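Local structure of isoflavone reductase (Medicago sativa, 2GAS) at residues His153-Leu166 against Leu263-Tyr277. The protein catalyses the NADPH-dependent reduction of 2'-hydroxyformononetin to (3R)-vestitone, a late step in the biosynthesis of the alfalfa phytoalexin medicarpin. Sequence-based numbering, arbitrary orientation.
Sequences HAFTGYFLRNLAQL and LALYHSQQIKGDAVY
H153 and Y277 reach for each other from opposite directions: the histidine sets its ring anti to its own carbonyl carbon (chi1 -70°), whereas the tyrosine holds CG between its backbone N and carbonyl carbon (chi1 54°). These two torsions bring H153 NE2 and Y277 OH together, edge to edge, in a hydrogen bond of 2.8 Å, nearly straight at 160°, in which either may donate. Y277 OH also bonds to H213. Imidazole suits this place because it is polar at both ends of its rim yet flat enough for a backbone to lie over: A275 CA sits 3.9 Å from the ring centroid in a CH-pi contact, and ND1 holds a water that donates to D274 OD1. S268 OG steadies the other oxygen, D274 OD2, at 2.6 Å. Replacing H153 by an alanine is likely to leave the water on D274 and the Y277 hydroxyl each without this partner and to open a gap beside A275.

The middle mixes apolar groups with an amide pair. F159 CZ packs on L265 CD2 at 3.8 Å, the two side chains crossing at about a right angle, while Q269 CG and OE1 lie by F159 CE2 and CD2; Q270 NE2 donates to Q269 OE1 at 2.9 Å. Beyond the Schellman motif that ends helix 156-160, A164, small enough to come close, makes a CH-pi contact through CB, 4.3 Å from the Y266 ring centroid. A164 O also lies over that ring, toward its rim, and L166 CD2 meets its edge.

The contact thus seats helix 259-271 and its following turn against strand 154-155, the histidine just before it and the helix and loop that follow. In this NmrA-type reductase the Y277 side chain lies about 8 Å from that of R137, which by similarity binds NADP(+). One end is knitted by side chains and water; at the other, Y266 combines an apolar ring with a hydroxyl that reaches the carbonyl of Q165 through a water.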
ATOM      1  N   HIS A 153       4.998  -1.155   2.770  1.00 15.84           N
ATOM      2  CA  HIS A 153       5.534  -0.059   3.551  1.00 15.81           C
ATOM      3  C   HIS A 153       5.286   1.338   2.978  1.00 17.14           C
ATOM      4  O   HIS A 153       4.153   1.656   2.623  1.00 18.61           O
ATOM      5  CB  HIS A 153       7.015  -0.329   3.836  1.00 16.46           C
ATOM      6  CG  HIS A 153       7.216  -1.459   4.797  1.00 15.83           C
ATOM      7  ND1 HIS A 153       6.872  -1.363   6.128  1.00 16.41           N
ATOM      8  CD2 HIS A 153       7.592  -2.745   4.600  1.00 15.45           C
ATOM      9  CE1 HIS A 153       7.018  -2.541   6.707  1.00 17.25           C
ATOM     10  NE2 HIS A 153       7.453  -3.398   5.801  1.00 16.51           N
ATOM     11  N   ALA A 154       6.325   2.159   2.846  1.00 16.71           N
ATOM     12  CA  ALA A 154       6.138   3.540   2.409  1.00 17.29           C
ATOM     13  C   ALA A 154       6.084   3.876   0.922  1.00 17.74           C
ATOM     14  O   ALA A 154       7.088   3.802   0.221  1.00 18.16           O
ATOM     15  CB  ALA A 154       7.189   4.426   3.086  1.00 16.41           C
ATOM     16  N   PHE A 155       4.904   4.274   0.455  1.00 17.12           N
ATOM     17  CA  PHE A 155       4.727   4.665  -0.944  1.00 16.82           C
ATOM     18  C   PHE A 155       5.518   5.946  -1.176  1.00 18.17           C
ATOM     19  O   PHE A 155       5.456   6.870  -0.364  1.00 16.47           O
ATOM     20  CB  PHE A 155       3.260   4.969  -1.245  1.00 17.57           C
ATOM     21  CG  PHE A 155       2.401   3.757  -1.403  1.00 17.84           C
ATOM     22  CD1 PHE A 155       2.496   2.967  -2.542  1.00 18.59           C
ATOM     23  CD2 PHE A 155       1.473   3.416  -0.424  1.00 21.32           C
ATOM     24  CE1 PHE A 155       1.676   1.854  -2.708  1.00 20.09           C
ATOM     25  CE2 PHE A 155       0.650   2.306  -0.582  1.00 19.78           C
ATOM     26  CZ  PHE A 155       0.752   1.525  -1.725  1.00 19.63           C
ATOM     27  N   THR A 156       6.233   6.017  -2.293  1.00 16.64           N
ATOM     28  CA  THR A 156       7.010   7.212  -2.601  1.00 17.26           C
ATOM     29  C   THR A 156       6.121   8.445  -2.727  1.00 18.95           C
ATOM     30  O   THR A 156       6.462   9.516  -2.224  1.00 19.33           O
ATOM     31  CB  THR A 156       7.794   7.043  -3.914  1.00 18.06           C
ATOM     32  OG1 THR A 156       6.916   6.543  -4.933  1.00 19.05           O
ATOM     33  CG2 THR A 156       8.958   6.081  -3.723  1.00 18.71           C
ATOM     34  N   GLY A 157       4.976   8.285  -3.387  1.00 18.27           N
ATOM     35  CA  GLY A 157       4.069   9.401  -3.579  1.00 20.48           C
ATOM     36  C   GLY A 157       3.439   9.946  -2.315  1.00 23.35           C
ATOM     37  O   GLY A 157       2.880  11.040  -2.326  1.00 25.03           O
ATOM     38  N   TYR A 158       3.529   9.189  -1.224  1.00 23.79           N
ATOM     39  CA  TYR A 158       2.949   9.613   0.043  1.00 26.51           C
ATOM     40  C   TYR A 158       3.970  10.016   1.096  1.00 26.93           C
ATOM     41  O   TYR A 158       3.748  10.981   1.829  1.00 29.07           O
ATOM     42  CB  TYR A 158       2.055   8.506   0.603  1.00 28.94           C
ATOM     43  CG  TYR A 158       0.766   8.340  -0.163  1.00 34.82           C
ATOM     44  CD1 TYR A 158      -0.220   9.325  -0.122  1.00 37.14           C
ATOM     45  CD2 TYR A 158       0.540   7.212  -0.954  1.00 38.01           C
ATOM     46  CE1 TYR A 158      -1.400   9.195  -0.852  1.00 40.35           C
ATOM     47  CE2 TYR A 158      -0.637   7.072  -1.689  1.00 40.39           C
ATOM     48  CZ  TYR A 158      -1.601   8.068  -1.632  1.00 40.94           C
ATOM     49  OH  TYR A 158      -2.764   7.944  -2.358  1.00 45.02           O
ATOM     50  N   PHE A 159       5.082   9.286   1.171  1.00 24.32           N
ATOM     51  CA  PHE A 159       6.116   9.566   2.166  1.00 24.03           C
ATOM     52  C   PHE A 159       7.336  10.305   1.639  1.00 23.98           C
ATOM     53  O   PHE A 159       7.721  11.345   2.169  1.00 26.62           O
ATOM     54  CB  PHE A 159       6.624   8.270   2.811  1.00 26.15           C
ATOM     55  CG  PHE A 159       5.634   7.599   3.722  1.00 29.78           C
ATOM     56  CD1 PHE A 159       4.578   6.859   3.204  1.00 28.07           C
ATOM     57  CD2 PHE A 159       5.782   7.682   5.105  1.00 30.25           C
ATOM     58  CE1 PHE A 159       3.684   6.205   4.049  1.00 29.71           C
ATOM     59  CE2 PHE A 159       4.894   7.033   5.957  1.00 31.63           C
ATOM     60  CZ  PHE A 159       3.843   6.292   5.427  1.00 29.64           C
ATOM     61  N   LEU A 160       7.951   9.748   0.602  1.00 19.92           N
ATOM     62  CA  LEU A 160       9.160  10.322   0.040  1.00 18.89           C
ATOM     63  C   LEU A 160       8.977  11.649  -0.677  1.00 20.25           C
ATOM     64  O   LEU A 160       9.871  12.494  -0.649  1.00 18.94           O
ATOM     65  CB  LEU A 160       9.810   9.309  -0.908  1.00 16.64           C
ATOM     66  CG  LEU A 160      11.264   9.581  -1.296  1.00 19.05           C
ATOM     67  CD1 LEU A 160      12.116   9.687  -0.033  1.00 21.23           C
ATOM     68  CD2 LEU A 160      11.778   8.458  -2.194  1.00 19.08           C
ATOM     69  N   ARG A 161       7.823  11.843  -1.309  1.00 19.14           N
ATOM     70  CA  ARG A 161       7.592  13.076  -2.048  1.00 22.15           C
ATOM     71  C   ARG A 161       7.852  14.341  -1.242  1.00 20.20           C
ATOM     72  O   ARG A 161       8.351  15.325  -1.781  1.00 21.40           O
ATOM     73  CB  ARG A 161       6.172  13.128  -2.604  1.00 22.89           C
ATOM     74  CG  ARG A 161       5.960  14.362  -3.447  1.00 28.61           C
ATOM     75  CD  ARG A 161       4.614  14.387  -4.115  1.00 28.56           C
ATOM     76  NE  ARG A 161       4.462  15.615  -4.887  1.00 31.41           N
ATOM     77  CZ  ARG A 161       3.437  15.867  -5.690  1.00 34.13           C
ATOM     78  NH1 ARG A 161       2.468  14.972  -5.827  1.00 36.15           N
ATOM     79  NH2 ARG A 161       3.382  17.013  -6.355  1.00 34.35           N
ATOM     80  N   ASN A 162       7.496  14.342   0.036  1.00 19.22           N
ATOM     81  CA  ASN A 162       7.756  15.535   0.826  1.00 19.87           C
ATOM     82  C   ASN A 162       8.737  15.262   1.953  1.00 19.43           C
ATOM     83  O   ASN A 162       8.785  16.001   2.934  1.00 19.63           O
ATOM     84  CB  ASN A 162       6.453  16.131   1.370  1.00 23.17           C
ATOM     85  CG  ASN A 162       5.713  15.199   2.299  1.00 24.73           C
ATOM     86  OD1 ASN A 162       4.662  15.562   2.832  1.00 31.44           O
ATOM     87  ND2 ASN A 162       6.241  13.997   2.499  1.00 24.19           N
ATOM     88  N   LEU A 163       9.543  14.216   1.785  1.00 18.57           N
ATOM     89  CA  LEU A 163      10.533  13.834   2.787  1.00 19.95           C
ATOM     90  C   LEU A 163       9.926  13.774   4.186  1.00 21.30           C
ATOM     91  O   LEU A 163      10.546  14.200   5.168  1.00 20.29           O
ATOM     92  CB  LEU A 163      11.712  14.815   2.766  1.00 20.92           C
ATOM     93  CG  LEU A 163      12.855  14.512   1.791  1.00 26.42           C
ATOM     94  CD1 LEU A 163      12.316  14.217   0.405  1.00 27.42           C
ATOM     95  CD2 LEU A 163      13.816  15.698   1.760  1.00 27.04           C
ATOM     96  N   ALA A 164       8.708  13.246   4.263  1.00 23.01           N
ATOM     97  CA  ALA A 164       7.988  13.105   5.522  1.00 23.79           C
ATOM     98  C   ALA A 164       7.859  14.409   6.308  1.00 24.09           C
ATOM     99  O   ALA A 164       7.900  14.400   7.540  1.00 26.74           O
ATOM    100  CB  ALA A 164       8.664  12.046   6.384  1.00 24.91           C
ATOM    101  N   GLN A 165       7.704  15.524   5.603  1.00 24.56           N
ATOM    102  CA  GLN A 165       7.566  16.828   6.249  1.00 26.34           C
ATOM    103  C   GLN A 165       6.106  17.266   6.294  1.00 30.04           C
ATOM    104  O   GLN A 165       5.374  17.090   5.322  1.00 30.66           O
ATOM    105  CB  GLN A 165       8.366  17.888   5.488  1.00 24.29           C
ATOM    106  CG  GLN A 165       9.848  17.603   5.370  1.00 19.81           C
ATOM    107  CD  GLN A 165      10.536  17.547   6.719  1.00 20.31           C
ATOM    108  OE1 GLN A 165      10.923  16.479   7.189  1.00 24.91           O
ATOM    109  NE2 GLN A 165      10.686  18.702   7.350  1.00 17.27           N
ATOM    110  N   LEU A 166       5.693  17.852   7.415  1.00 33.80           N
ATOM    111  CA  LEU A 166       4.321  18.329   7.575  1.00 36.44           C
ATOM    112  C   LEU A 166       4.031  19.555   6.707  1.00 37.89           C
ATOM    113  O   LEU A 166       4.899  20.405   6.496  1.00 40.30           O
ATOM    114  CB  LEU A 166       4.053  18.681   9.041  1.00 37.64           C
ATOM    115  CG  LEU A 166       4.096  17.544  10.064  1.00 37.63           C
ATOM    116  CD1 LEU A 166       3.867  18.111  11.457  1.00 38.86           C
ATOM    117  CD2 LEU A 166       3.034  16.509   9.726  1.00 39.00           C
ATOM    118  N   LEU A 263       1.415  12.589  12.153  1.00 23.70           N
ATOM    119  CA  LEU A 263       2.618  12.510  12.975  1.00 22.29           C
ATOM    120  C   LEU A 263       2.801  11.125  13.574  1.00 20.19           C
ATOM    121  O   LEU A 263       3.926  10.642  13.700  1.00 18.22           O
ATOM    122  CB  LEU A 263       2.576  13.538  14.108  1.00 25.52           C
ATOM    123  CG  LEU A 263       3.304  14.865  13.904  1.00 30.26           C
ATOM    124  CD1 LEU A 263       3.353  15.596  15.238  1.00 29.17           C
ATOM    125  CD2 LEU A 263       4.718  14.624  13.387  1.00 30.14           C
ATOM    126  N   ALA A 264       1.699  10.487  13.960  1.00 18.54           N
ATOM    127  CA  ALA A 264       1.783   9.149  14.537  1.00 17.52           C
ATOM    128  C   ALA A 264       2.271   8.172  13.465  1.00 17.65           C
ATOM    129  O   ALA A 264       3.030   7.252  13.749  1.00 16.29           O
ATOM    130  CB  ALA A 264       0.422   8.715  15.074  1.00 18.13           C
ATOM    131  N   LEU A 265       1.827   8.382  12.229  1.00 17.00           N
ATOM    132  CA  LEU A 265       2.253   7.528  11.126  1.00 18.27           C
ATOM    133  C   LEU A 265       3.769   7.673  10.937  1.00 17.34           C
ATOM    134  O   LEU A 265       4.483   6.677  10.833  1.00 16.47           O
ATOM    135  CB  LEU A 265       1.514   7.925   9.841  1.00 19.95           C
ATOM    136  CG  LEU A 265       1.779   7.083   8.591  1.00 23.27           C
ATOM    137  CD1 LEU A 265       1.446   5.623   8.854  1.00 25.66           C
ATOM    138  CD2 LEU A 265       0.932   7.621   7.447  1.00 24.75           C
ATOM    139  N   TYR A 266       4.252   8.915  10.912  1.00 18.38           N
ATOM    140  CA  TYR A 266       5.682   9.190  10.752  1.00 18.70           C
ATOM    141  C   TYR A 266       6.476   8.656  11.944  1.00 17.82           C
ATOM    142  O   TYR A 266       7.581   8.151  11.783  1.00 18.03           O
ATOM    143  CB  TYR A 266       5.929  10.695  10.635  1.00 19.90           C
ATOM    144  CG  TYR A 266       5.347  11.350   9.407  1.00 22.53           C
ATOM    145  CD1 TYR A 266       5.031  12.706   9.416  1.00 25.29           C
ATOM    146  CD2 TYR A 266       5.125  10.629   8.233  1.00 21.27           C
ATOM    147  CE1 TYR A 266       4.508  13.334   8.296  1.00 25.89           C
ATOM    148  CE2 TYR A 266       4.598  11.254   7.095  1.00 25.56           C
ATOM    149  CZ  TYR A 266       4.292  12.606   7.142  1.00 24.47           C
ATOM    150  OH  TYR A 266       3.751  13.243   6.047  1.00 27.72           O
ATOM    151  N   HIS A 267       5.918   8.792  13.143  1.00 16.53           N
ATOM    152  CA  HIS A 267       6.577   8.297  14.351  1.00 17.28           C
ATOM    153  C   HIS A 267       6.874   6.800  14.214  1.00 16.97           C
ATOM    154  O   HIS A 267       7.981   6.338  14.480  1.00 16.66           O
ATOM    155  CB  HIS A 267       5.677   8.549  15.571  1.00 18.21           C
ATOM    156  CG  HIS A 267       6.060   7.768  16.791  1.00 20.27           C
ATOM    157  ND1 HIS A 267       7.115   8.116  17.608  1.00 21.71           N
ATOM    158  CD2 HIS A 267       5.525   6.645  17.328  1.00 17.82           C
ATOM    159  CE1 HIS A 267       7.212   7.240  18.595  1.00 19.21           C
ATOM    160  NE2 HIS A 267       6.258   6.338  18.448  1.00 22.32           N
ATOM    161  N   SER A 268       5.874   6.040  13.789  1.00 15.41           N
ATOM    162  CA  SER A 268       6.031   4.607  13.620  1.00 16.05           C
ATOM    163  C   SER A 268       7.041   4.269  12.521  1.00 16.93           C
ATOM    164  O   SER A 268       7.834   3.345  12.660  1.00 17.63           O
ATOM    165  CB  SER A 268       4.669   3.984  13.287  1.00 15.07           C
ATOM    166  OG  SER A 268       4.794   2.601  12.998  1.00 17.61           O
ATOM    167  N   GLN A 269       7.022   5.040  11.439  1.00 17.66           N
ATOM    168  CA  GLN A 269       7.908   4.787  10.302  1.00 18.83           C
ATOM    169  C   GLN A 269       9.326   5.337  10.479  1.00 20.18           C
ATOM    170  O   GLN A 269      10.298   4.702  10.075  1.00 21.94           O
ATOM    171  CB  GLN A 269       7.267   5.382   9.034  1.00 19.48           C
ATOM    172  CG  GLN A 269       7.840   4.909   7.685  1.00 21.73           C
ATOM    173  CD  GLN A 269       8.847   5.888   7.079  1.00 23.44           C
ATOM    174  OE1 GLN A 269       8.812   7.088   7.362  1.00 24.08           O
ATOM    175  NE2 GLN A 269       9.731   5.379   6.220  1.00 21.60           N
ATOM    176  N   GLN A 270       9.432   6.500  11.111  1.00 19.88           N
ATOM    177  CA  GLN A 270      10.715   7.174  11.298  1.00 20.15           C
ATOM    178  C   GLN A 270      11.461   6.895  12.598  1.00 18.99           C
ATOM    179  O   GLN A 270      12.693   6.894  12.614  1.00 18.47           O
ATOM    180  CB  GLN A 270      10.509   8.686  11.168  1.00 20.38           C
ATOM    181  CG  GLN A 270       9.991   9.147   9.804  1.00 22.95           C
ATOM    182  CD  GLN A 270      11.109   9.472   8.831  1.00 25.28           C
ATOM    183  OE1 GLN A 270      11.989  10.283   9.132  1.00 24.57           O
ATOM    184  NE2 GLN A 270      11.077   8.852   7.654  1.00 24.50           N
ATOM    185  N   ILE A 271      10.721   6.680  13.682  1.00 17.78           N
ATOM    186  CA  ILE A 271      11.331   6.431  14.987  1.00 18.15           C
ATOM    187  C   ILE A 271      11.281   4.978  15.429  1.00 18.95           C
ATOM    188  O   ILE A 271      12.302   4.400  15.802  1.00 19.31           O
ATOM    189  CB  ILE A 271      10.669   7.309  16.087  1.00 19.38           C
ATOM    190  CG1 ILE A 271      10.973   8.776  15.813  1.00 22.62           C
ATOM    191  CG2 ILE A 271      11.204   6.934  17.468  1.00 20.07           C
ATOM    192  CD1 ILE A 271      12.420   9.008  15.613  1.00 30.64           C
ATOM    193  N   LYS A 272      10.100   4.376  15.388  1.00 17.85           N
ATOM    194  CA  LYS A 272       9.977   2.993  15.822  1.00 18.87           C
ATOM    195  C   LYS A 272      10.552   2.018  14.805  1.00 19.26           C
ATOM    196  O   LYS A 272      10.858   0.876  15.146  1.00 21.88           O
ATOM    197  CB  LYS A 272       8.512   2.645  16.107  1.00 17.53           C
ATOM    198  CG  LYS A 272       7.838   3.527  17.158  1.00 20.68           C
ATOM    199  CD  LYS A 272       8.573   3.503  18.494  1.00 23.74           C
ATOM    200  CE  LYS A 272       8.490   2.134  19.150  1.00 27.25           C
ATOM    201  NZ  LYS A 272       9.029   2.152  20.548  1.00 30.44           N
ATOM    202  N   GLY A 273      10.703   2.471  13.561  1.00 19.86           N
ATOM    203  CA  GLY A 273      11.244   1.616  12.517  1.00 20.32           C
ATOM    204  C   GLY A 273      10.346   0.442  12.171  1.00 20.30           C
ATOM    205  O   GLY A 273      10.775  -0.714  12.227  1.00 20.78           O
ATOM    206  N   ASP A 274       9.101   0.723  11.795  1.00 19.41           N
ATOM    207  CA  ASP A 274       8.186  -0.361  11.462  1.00 18.55           C
ATOM    208  C   ASP A 274       8.573  -1.185  10.231  1.00 18.21           C
ATOM    209  O   ASP A 274       7.991  -2.244   9.995  1.00 17.27           O
ATOM    210  CB  ASP A 274       6.736   0.149  11.336  1.00 19.42           C
ATOM    211  CG  ASP A 274       6.589   1.332  10.399  1.00 19.13           C
ATOM    212  OD1 ASP A 274       7.343   1.431   9.413  1.00 19.81           O
ATOM    213  OD2 ASP A 274       5.687   2.162  10.647  1.00 19.76           O
ATOM    214  N   ALA A 275       9.553  -0.721   9.455  1.00 17.17           N
ATOM    215  CA  ALA A 275       9.995  -1.472   8.279  1.00 18.12           C
ATOM    216  C   ALA A 275      11.183  -2.352   8.638  1.00 18.68           C
ATOM    217  O   ALA A 275      11.686  -3.102   7.800  1.00 19.54           O
ATOM    218  CB  ALA A 275      10.387  -0.522   7.144  1.00 17.35           C
ATOM    219  N   VAL A 276      11.618  -2.266   9.893  1.00 17.96           N
ATOM    220  CA  VAL A 276      12.766  -3.028  10.371  1.00 18.99           C
ATOM    221  C   VAL A 276      12.355  -4.258  11.171  1.00 19.26           C
ATOM    222  O   VAL A 276      11.799  -4.139  12.261  1.00 20.48           O
ATOM    223  CB  VAL A 276      13.665  -2.149  11.263  1.00 18.47           C
ATOM    224  CG1 VAL A 276      14.885  -2.936  11.722  1.00 22.02           C
ATOM    225  CG2 VAL A 276      14.078  -0.904  10.504  1.00 19.05           C
ATOM    226  N   TYR A 277      12.636  -5.433  10.616  1.00 19.82           N
ATOM    227  CA  TYR A 277      12.315  -6.704  11.263  1.00 20.48           C
ATOM    228  C   TYR A 277      12.791  -7.875  10.416  1.00 22.84           C
ATOM    229  O   TYR A 277      12.918  -7.764   9.200  1.00 22.20           O
ATOM    230  CB  TYR A 277      10.801  -6.838  11.492  1.00 20.29           C
ATOM    231  CG  TYR A 277       9.956  -6.636  10.246  1.00 19.39           C
ATOM    232  CD1 TYR A 277       9.440  -5.383   9.932  1.00 18.06           C
ATOM    233  CD2 TYR A 277       9.689  -7.696   9.373  1.00 18.54           C
ATOM    234  CE1 TYR A 277       8.681  -5.181   8.786  1.00 17.87           C
ATOM    235  CE2 TYR A 277       8.929  -7.503   8.216  1.00 18.47           C
ATOM    236  CZ  TYR A 277       8.428  -6.241   7.932  1.00 16.85           C
ATOM    237  OH  TYR A 277       7.675  -6.015   6.800  1.00 18.24           O
TER
HETATM  238  O   HOH W   1       6.761   1.439   6.762  1.00 15.54           O
HETATM  239  O   HOH W   2       4.585  12.353   3.926  1.00 27.97           O
HETATM  240  O   HOH W   3       3.075  15.931   5.429  1.00 31.73           O